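Local structure of maternal protein tudor (Drosophila melanogaster, 3NTK) at residues 36-39 with 40-44; 111-115 with 116-120. The protein recognises methylated arginines of the Piwi protein Aubergine and is required for the formation of primordial germ cells and for abdominal segmentation. All blocks are in the same frame, centred on the assembly; numbering follows the deposited sequence.

Both interactions are local turns in the last extended Tudor domain, where the chain leaves one element of structure and heads for the next. Interaction 1 comes first, carrying the chain from helix 25-38 toward strand 53-58, the opening strand of the four-stranded antiparallel sheet of the Tudor core. Interaction 2 joins strand 109-113, part of the mixed sheet of the OB-fold half, to helix 120-131. Their centres are 42 Å apart, on opposite sides of the chain's centre, and their nearest atoms are about 26 Å apart. They do not touch, and mark two separate points in the fold: one leads into the Tudor core, the other continues the OB-fold after the chain has returned from it.

Interaction 1. Residues 36-39 with 40-44; sequences LDAE and QDLPA
Glu39 O is gripped by two donors: Leu42 N, 3.3 Å from Glu39 O, and the guanidinium NH1 of Arg95. The bond from Leu42 is nearly straight at the hydrogen (165°). One residue earlier, Asp41 N binds Ala38 O at 2.9 Å, this time with a bent N-H (139°). Both bonds span three residues, so 38-41 and 39-42 form two overlapping beta turns that continue from helix 25-38.

The next longer link has been replaced by water. Leu36 O and Gln40 N, the pair that an alpha-helical bond would join, stand 5.1 Å apart, too far for a direct bond. Water 1 fills the interval, donating to Leu36 O at 2.9 Å and accepting from Gln40 N at 2.8 Å.

Leu42 supplies the apolar side of the turn. Its CG lies beside its own backbone N (chi1 -64°), a setting that folds the isobutyl group back over the preceding carbonyls: Leu42 CG comes to 3.4 Å from Ala38 O. The CD2 branch of Leu42 then meets Ala38 CB at 4.3 Å, a loose apolar touch. The same side chain also packs on Pro98, and beyond it Pro43 and Ala44 are tied to Gln96. The chain of Glu39, by contrast, is extended, with its CB and CG beside Gln40 N.

The chemistry implies a helix exit held mainly by backbone carbonyls and one bound water, with side chains secondary. Arg95 probably polarises the Glu39 carbonyl and shares its oxygen with Leu42 N, while anchoring the turn to strand 87-95, which bears this arginine.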
loop_
_atom_site.group_PDB
_atom_site.type_symbol
_atom_site.label_atom_id
_atom_site.label_comp_id
_atom_site.label_asym_id
_atom_site.label_seq_id
_atom_site.Cartn_x
_atom_site.Cartn_y
_atom_site.Cartn_z
ATOM N N LEU A 36 -11.915 -12.528 6.045
ATOM C CA LEU A 36 -13.310 -12.609 5.635
ATOM C C LEU A 36 -14.048 -13.713 6.386
ATOM O O LEU A 36 -15.222 -13.572 6.723
ATOM C CB LEU A 36 -13.402 -12.865 4.131
ATOM C CG LEU A 36 -14.817 -12.862 3.546
ATOM C CD1 LEU A 36 -15.405 -11.459 3.640
ATOM C CD2 LEU A 36 -14.777 -13.331 2.098
ATOM N N ASP A 37 -13.350 -14.807 6.659
ATOM C CA ASP A 37 -13.958 -15.928 7.359
ATOM C C ASP A 37 -14.200 -15.625 8.839
ATOM O O ASP A 37 -15.201 -16.054 9.408
ATOM C CB ASP A 37 -13.069 -17.166 7.224
ATOM C CG ASP A 37 -13.858 -18.462 7.291
ATOM O OD1 ASP A 37 -14.617 -18.653 8.266
ATOM O OD2 ASP A 37 -13.715 -19.292 6.364
ATOM N N ALA A 38 -13.293 -14.871 9.453
ATOM C CA ALA A 38 -13.405 -14.542 10.875
ATOM C C ALA A 38 -14.068 -13.201 11.188
ATOM O O ALA A 38 -14.469 -12.953 12.323
ATOM C CB ALA A 38 -12.023 -14.576 11.511
ATOM N N GLU A 39 -14.170 -12.349 10.175
ATOM C CA GLU A 39 -14.735 -11.008 10.302
ATOM C C GLU A 39 -15.910 -10.837 11.268
ATOM O O GLU A 39 -15.838 -10.052 12.213
ATOM C CB GLU A 39 -15.142 -10.515 8.914
ATOM C CG GLU A 39 -15.563 -9.062 8.843
ATOM C CD GLU A 39 -16.012 -8.676 7.446
ATOM O OE1 GLU A 39 -17.118 -9.093 7.037
ATOM O OE2 GLU A 39 -15.252 -7.967 6.751
ATOM N N GLN A 40 -16.993 -11.566 11.026
ATOM C CA GLN A 40 -18.187 -11.453 11.860
ATOM C C GLN A 40 -17.998 -11.849 13.322
ATOM O O GLN A 40 -18.733 -11.384 14.193
ATOM C CB GLN A 40 -19.329 -12.282 11.257
ATOM C CG GLN A 40 -20.678 -12.045 11.926
ATOM C CD GLN A 40 -21.108 -10.591 11.847
ATOM O OE1 GLN A 40 -21.353 -10.064 10.764
ATOM N NE2 GLN A 40 -21.189 -9.933 12.994
ATOM N N ASP A 41 -17.011 -12.694 13.601
ATOM C CA ASP A 41 -16.794 -13.139 14.971
ATOM C C ASP A 41 -15.718 -12.393 15.744
ATOM O O ASP A 41 -15.433 -12.725 16.897
ATOM C CB ASP A 41 -16.515 -14.643 14.987
ATOM C CG ASP A 41 -17.759 -15.457 14.687
ATOM O OD1 ASP A 41 -18.806 -15.169 15.306
ATOM O OD2 ASP A 41 -17.697 -16.378 13.842
ATOM N N LEU A 42 -15.131 -11.376 15.123
ATOM C CA LEU A 42 -14.102 -10.595 15.798
ATOM C C LEU A 42 -14.742 -9.563 16.714
ATOM O O LEU A 42 -15.584 -8.779 16.285
ATOM C CB LEU A 42 -13.212 -9.884 14.777
ATOM C CG LEU A 42 -12.391 -10.788 13.859
ATOM C CD1 LEU A 42 -11.573 -9.917 12.895
ATOM C CD2 LEU A 42 -11.476 -11.675 14.700
ATOM N N PRO A 43 -14.344 -9.547 17.995
ATOM C CA PRO A 43 -14.897 -8.591 18.954
ATOM C C PRO A 43 -14.455 -7.166 18.649
ATOM O O PRO A 43 -13.521 -6.945 17.872
ATOM C CB PRO A 43 -14.360 -9.100 20.291
ATOM C CG PRO A 43 -13.019 -9.654 19.911
ATOM C CD PRO A 43 -13.351 -10.424 18.641
ATOM N N ALA A 44 -15.129 -6.201 19.264
ATOM C CA ALA A 44 -14.809 -4.798 19.056
ATOM C C ALA A 44 -13.441 -4.462 19.628
ATOM O O ALA A 44 -13.019 -5.031 20.632
ATOM C CB ALA A 44 -15.870 -3.914 19.711
HETATM O O HOH W 1 -17.166 -13.384 8.877
#

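Interaction 2. Residues 111-115 with 116-120; sequences CELDA and STISK
Asp114 reaches over Ser116 and Thr117: its side chain lies along Thr117 CG2, while OD1 turns to Ser116. CB of Asp114 lies 3.9 Å from Thr117 CG2, an ordinary van der Waals touch. With CG anti to the backbone N (chi1 166°), the carboxylate is carried forward to Ser116, and CG itself lies near both Ser116 OG and Thr117 CG2. There Asp114 OD1 takes two hydrogen bonds from one residue, from Ser116 OG at 2.8 Å and from Ser116 N at 3.0 Å; both donors approach from the same face, above the carboxylate plane. The other oxygen, OD2 of Asp114, lies 3.3 Å from Ser116 OG and 3.7 Å from Thr117 CG2, and has a weak, long ion pair with Arg154 of strand 151-157.

The backbone carbonyl of Asp114 is doubly held too. Thr117 OG1 donates to Asp114 O at 2.7 Å, in the carbonyl plane and with a C=O...OG1 angle of 157°, while Thr117 N donates to the same oxygen at 3.1 Å from above the plane, with a nearly straight N-H (167°).

On the inner side, Leu113 CD1 meets Ile118 CD1 at 3.7 Å, the two side chains crossing at about a right angle. Pro14 touches both, and Leu126 and Ala123 of helix 120-131 cover one each.

The bonds to Ser116 N and Thr117 N define an Asx turn superimposed on a type I beta turn. It leads to Ser119, the N-cap of helix 120-131, making the strand-to-helix connection that characterises an OB-fold.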
loop_
_atom_site.group_PDB
_atom_site.type_symbol
_atom_site.label_atom_id
_atom_site.label_comp_id
_atom_site.label_asym_id
_atom_site.label_seq_id
_atom_site.Cartn_x
_atom_site.Cartn_y
_atom_site.Cartn_z
ATOM N N CYS A 111 7.315 3.037 -1.453
ATOM C CA CYS A 111 8.464 3.224 -2.336
ATOM C C CYS A 111 8.657 4.682 -2.698
ATOM O O CYS A 111 7.725 5.483 -2.625
ATOM C CB CYS A 111 8.262 2.490 -3.667
ATOM S SG CYS A 111 7.990 0.731 -3.603
ATOM N N GLU A 112 9.879 5.017 -3.107
ATOM C CA GLU A 112 10.187 6.360 -3.576
ATOM C C GLU A 112 11.190 6.167 -4.703
ATOM O O GLU A 112 12.109 5.358 -4.599
ATOM C CB GLU A 112 10.758 7.261 -2.469
ATOM C CG GLU A 112 12.104 6.889 -1.888
ATOM C CD GLU A 112 12.619 7.962 -0.927
ATOM O OE1 GLU A 112 11.846 8.377 -0.034
ATOM O OE2 GLU A 112 13.791 8.391 -1.049
ATOM N N LEU A 113 10.992 6.894 -5.794
ATOM C CA LEU A 113 11.876 6.761 -6.939
ATOM C C LEU A 113 13.255 7.349 -6.743
ATOM O O LEU A 113 13.433 8.352 -6.051
ATOM C CB LEU A 113 11.268 7.426 -8.178
ATOM C CG LEU A 113 10.126 6.740 -8.924
ATOM C CD1 LEU A 113 9.785 7.559 -10.165
ATOM C CD2 LEU A 113 10.538 5.332 -9.309
ATOM N N ASP A 114 14.230 6.694 -7.361
ATOM C CA ASP A 114 15.603 7.172 -7.366
ATOM C C ASP A 114 15.398 8.416 -8.234
ATOM O O ASP A 114 15.086 8.298 -9.415
ATOM C CB ASP A 114 16.484 6.153 -8.091
ATOM C CG ASP A 114 17.859 6.692 -8.443
ATOM O OD1 ASP A 114 18.100 7.912 -8.312
ATOM O OD2 ASP A 114 18.703 5.876 -8.867
ATOM N N ALA A 115 15.557 9.597 -7.648
ATOM C CA ALA A 115 15.329 10.844 -8.369
ATOM C C ALA A 115 16.137 11.053 -9.658
ATOM O O ALA A 115 15.738 11.830 -10.524
ATOM C CB ALA A 115 15.540 12.029 -7.416
ATOM N N SER A 116 17.259 10.361 -9.801
ATOM C CA SER A 116 18.084 10.535 -10.995
ATOM C C SER A 116 17.540 9.809 -12.231
ATOM O O SER A 116 18.010 10.042 -13.346
ATOM C CB SER A 116 19.497 10.029 -10.720
ATOM O OG SER A 116 19.504 8.617 -10.601
ATOM N N THR A 117 16.551 8.944 -12.033
ATOM C CA THR A 117 15.993 8.154 -13.133
ATOM C C THR A 117 14.881 8.806 -13.947
ATOM O O THR A 117 14.440 8.244 -14.950
ATOM C CB THR A 117 15.471 6.800 -12.625
ATOM O OG1 THR A 117 14.415 7.020 -11.682
ATOM C CG2 THR A 117 16.591 6.019 -11.951
ATOM N N ILE A 118 14.415 9.972 -13.518
ATOM C CA ILE A 118 13.366 10.667 -14.255
ATOM C C ILE A 118 13.643 12.160 -14.324
ATOM O O ILE A 118 14.343 12.714 -13.479
ATOM C CB ILE A 118 11.969 10.446 -13.617
ATOM C CG1 ILE A 118 11.972 10.914 -12.161
ATOM C CG2 ILE A 118 11.583 8.974 -13.719
ATOM C CD1 ILE A 118 10.601 10.867 -11.502
ATOM N N SER A 119 13.092 12.811 -15.340
ATOM C CA SER A 119 13.271 14.245 -15.514
ATOM C C SER A 119 12.127 14.999 -14.850
ATOM O O SER A 119 11.210 14.402 -14.280
ATOM C CB SER A 119 13.286 14.594 -17.000
ATOM O OG SER A 119 12.020 14.312 -17.576
ATOM N N LYS A 120 12.185 16.321 -14.946
ATOM C CA LYS A 120 11.166 17.192 -14.382
ATOM C C LYS A 120 9.848 16.913 -15.107
ATOM O O LYS A 120 8.793 16.810 -14.484
ATOM C CB LYS A 120 11.590 18.648 -14.578
ATOM C CG LYS A 120 10.824 19.663 -13.754
ATOM C CD LYS A 120 11.520 21.019 -13.828
ATOM C CE LYS A 120 10.922 22.008 -12.842
ATOM N NZ LYS A 120 11.708 23.276 -12.793
#